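Local coordinates for Glyoxalase/bleomycin resisance protein/dioxygenase (Streptomyces sp. CB03234, PDB 5UJP), which binds calcium and riboflavin, belongs to the glyoxalase/bleomycin resistance superfamily and may have dioxygenase activity, at residues A46-V51 / L67-D72. Numbering follows the deposited sequence. Where two conformers were deposited one is given.
Sequences ADTSLV and LLLRTD. With CA (calcium ion), chain C.
The two four-stranded sheets of this vicinal oxygen chelate (VOC) family chain meet here, close to a calcium site on the subunit interface. T48 and L50 of strand 48-53 face L67 and L69 of strand 67-70. The backbones stay well apart, with 7.9 Å between T48 CA and L69 CA, and the contact is made by apolar side-chain ends. T48 CG2 meets L69 CD2 at 3.8 Å, and the two side chains run at an angle to each other. L50 CD2 lies 4.4 Å from L67 CD1, a looser touch. L50 CD1 lies 4.5 Å from L69 CD1, at the edge of contact. In the main, L69 packs on T48, and L67 on L50.

T48 has two roles. Its chi1 of -53° sets OG1 beside its own backbone N and CG2 anti to that N. The methyl goes to L69 while the hydroxyl oxygen goes to calcium, with T48 OG1 2.9 Å from the ion. D47 OD1 is the other calcium ligand from 46-51, at 2.7 Å. Both distances are long for calcium-oxygen bonds. S1 O of this chain, and S1 O and T48 OG1 of the second subunit, also bind the ion, which therefore links the two subunits beside the leucine contact.

All four touching residues are buried. F25 lies against both L50 and L69, and strand 48-53 sits between strands 3-8 and 37-42. Strand 67-70 is an outer strand of its sheet within the chain, next to 109-113, and at L68 and L69 it pairs antiparallel with a strand of the second subunit, which carries the sheet across the dimer.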
ATOM      1  N   ALA A  46      14.736   0.089   1.504  1.00 19.68           N
ATOM      2  CA  ALA A  46      13.498  -0.529   1.021  1.00 19.24           C
ATOM      3  C   ALA A  46      13.278  -0.180  -0.432  1.00 20.84           C
ATOM      4  O   ALA A  46      13.845   0.776  -0.959  1.00 24.27           O
ATOM      5  CB  ALA A  46      12.308  -0.024   1.837  1.00 20.49           C
ATOM      6  N   ASP A  47      12.453  -0.999  -1.094  1.00 18.20           N
ATOM      7  CA  ASP A  47      11.957  -0.639  -2.415  1.00 18.72           C
ATOM      8  C   ASP A  47      10.477  -0.349  -2.391  1.00 17.52           C
ATOM      9  O   ASP A  47       9.814  -0.352  -3.454  1.00 20.95           O
ATOM     10  CB  ASP A  47      12.320  -1.674  -3.471  1.00 20.27           C
ATOM     11  CG  ASP A  47      11.784  -3.040  -3.143  1.00 18.69           C
ATOM     12  OD1 ASP A  47      10.922  -3.194  -2.228  1.00 19.04           O
ATOM     13  OD2 ASP A  47      12.199  -3.985  -3.842  1.00 21.13           O
ATOM     14  N   THR A  48       9.949  -0.059  -1.201  1.00 16.83           N
ATOM     15  CA  THR A  48       8.570   0.371  -1.040  1.00 16.77           C
ATOM     16  C   THR A  48       8.579   1.832  -0.614  1.00 17.06           C
ATOM     17  O   THR A  48       9.276   2.193   0.338  1.00 20.24           O
ATOM     18  CB  THR A  48       7.902  -0.451   0.054  1.00 18.28           C
ATOM     19  OG1 THR A  48       8.054  -1.834  -0.218  1.00 20.08           O
ATOM     20  CG2 THR A  48       6.425  -0.069   0.154  1.00 17.19           C
ATOM     21  N   SER A  49       7.815   2.667  -1.311  0.58 16.59           N
ATOM     22  CA  SER A  49       7.760   4.083  -1.004  0.58 17.37           C
ATOM     23  C   SER A  49       6.332   4.512  -0.701  0.58 17.85           C
ATOM     24  O   SER A  49       5.372   3.870  -1.128  0.58 18.68           O
ATOM     25  CB  SER A  49       8.370   4.990  -2.106  0.58 19.70           C
ATOM     26  OG  SER A  49       7.676   4.817  -3.334  0.58 20.13           O
ATOM     27  N   LEU A  50       6.206   5.582   0.091  1.00 18.61           N
ATOM     28  CA  LEU A  50       4.929   6.179   0.470  1.00 19.34           C
ATOM     29  C   LEU A  50       4.874   7.563  -0.156  1.00 18.57           C
ATOM     30  O   LEU A  50       5.838   8.324  -0.073  1.00 20.61           O
ATOM     31  CB  LEU A  50       4.790   6.302   2.007  1.00 19.64           C
ATOM     32  CG  LEU A  50       5.058   5.042   2.828  1.00 20.69           C
ATOM     33  CD1 LEU A  50       4.930   5.312   4.341  1.00 20.97           C
ATOM     34  CD2 LEU A  50       4.080   3.956   2.398  1.00 21.60           C
ATOM     35  N   VAL A  51       3.744   7.896  -0.755  1.00 18.02           N
ATOM     36  CA  VAL A  51       3.487   9.237  -1.241  1.00 17.57           C
ATOM     37  C   VAL A  51       2.444   9.842  -0.323  1.00 18.13           C
ATOM     38  O   VAL A  51       1.378   9.256  -0.086  1.00 19.92           O
ATOM     39  CB  VAL A  51       3.022   9.235  -2.706  1.00 21.72           C
ATOM     40  CG1 VAL A  51       2.976  10.673  -3.243  1.00 24.71           C
ATOM     41  CG2 VAL A  51       3.956   8.388  -3.530  1.00 25.16           C
ATOM     42  N   LEU A  67      -1.342  -1.702   6.734  1.00 16.78           N
ATOM     43  CA  LEU A  67      -0.088  -1.626   5.984  1.00 16.77           C
ATOM     44  C   LEU A  67       1.074  -2.112   6.863  1.00 16.70           C
ATOM     45  O   LEU A  67       1.218  -1.670   8.010  1.00 19.40           O
ATOM     46  CB  LEU A  67       0.141  -0.165   5.559  1.00 19.34           C
ATOM     47  CG  LEU A  67       1.305   0.152   4.627  1.00 25.17           C
ATOM     48  CD1 LEU A  67       0.859   1.133   3.568  1.00 27.94           C
ATOM     49  CD2 LEU A  67       2.347   0.741   5.466  1.00 26.95           C
ATOM     50  N   LEU A  68       1.911  -3.022   6.329  1.00 16.68           N
ATOM     51  CA  LEU A  68       3.115  -3.489   7.022  1.00 16.47           C
ATOM     52  C   LEU A  68       4.334  -3.295   6.122  1.00 16.49           C
ATOM     53  O   LEU A  68       4.326  -3.676   4.950  1.00 18.54           O
ATOM     54  CB  LEU A  68       3.021  -4.989   7.370  1.00 21.47           C
ATOM     55  CG  LEU A  68       2.089  -5.482   8.438  1.00 26.93           C
ATOM     56  CD1 LEU A  68       2.185  -6.997   8.398  1.00 27.85           C
ATOM     57  CD2 LEU A  68       2.527  -4.939   9.794  1.00 25.97           C
ATOM     58  N   LEU A  69       5.388  -2.710   6.681  1.00 14.47           N
ATOM     59  CA  LEU A  69       6.674  -2.569   6.010  1.00 15.94           C
ATOM     60  C   LEU A  69       7.729  -3.370   6.745  1.00 15.56           C
ATOM     61  O   LEU A  69       7.757  -3.425   7.963  1.00 15.73           O
ATOM     62  CB  LEU A  69       7.125  -1.089   5.991  1.00 17.40           C
ATOM     63  CG  LEU A  69       6.133  -0.111   5.369  1.00 17.57           C
ATOM     64  CD1 LEU A  69       6.636   1.310   5.544  1.00 18.94           C
ATOM     65  CD2 LEU A  69       5.974  -0.442   3.891  1.00 20.10           C
ATOM     66  N   ARG A  70       8.609  -3.997   6.009  1.00 15.52           N
ATOM     67  CA  ARG A  70       9.680  -4.764   6.629  1.00 17.35           C
ATOM     68  C   ARG A  70      10.621  -3.845   7.384  1.00 18.65           C
ATOM     69  O   ARG A  70      10.884  -2.715   6.964  1.00 20.15           O
ATOM     70  CB  ARG A  70      10.474  -5.489   5.535  1.00 21.38           C
ATOM     71  CG  ARG A  70      11.670  -6.341   6.125  1.00 27.34           C
ATOM     72  CD  ARG A  70      12.591  -6.841   5.075  1.00 31.68           C
ATOM     73  N   THR A  71      11.137  -4.349   8.512  1.00 18.16           N
ATOM     74  CA  THR A  71      12.241  -3.715   9.222  1.00 17.69           C
ATOM     75  C   THR A  71      13.195  -4.799   9.680  1.00 20.83           C
ATOM     76  O   THR A  71      12.809  -5.960   9.827  1.00 24.90           O
ATOM     77  CB  THR A  71      11.781  -2.838  10.400  1.00 19.60           C
ATOM     78  OG1 THR A  71      12.926  -2.246  11.001  1.00 23.22           O
ATOM     79  CG2 THR A  71      11.032  -3.665  11.476  1.00 19.53           C
ATOM     80  N   ASP A  72      14.449  -4.424   9.903  1.00 22.80           N
ATOM     81  CA  ASP A  72      15.392  -5.424  10.394  1.00 25.09           C
ATOM     82  C   ASP A  72      15.514  -5.432  11.894  1.00 23.09           C
ATOM     83  O   ASP A  72      16.139  -6.348  12.424  1.00 26.77           O
ATOM     84  CB  ASP A  72      16.761  -5.236   9.744  1.00 30.26           C
ATOM     85  CG  ASP A  72      16.706  -5.464   8.232  1.00 37.62           C
ATOM     86  OD1 ASP A  72      15.821  -6.230   7.779  1.00 38.64           O
ATOM     87  OD2 ASP A  72      17.515  -4.864   7.505  1.00 42.68           O
TER
HETATM   88 CA    CA C 201       8.358  -4.065  -1.983  1.00 21.36          CA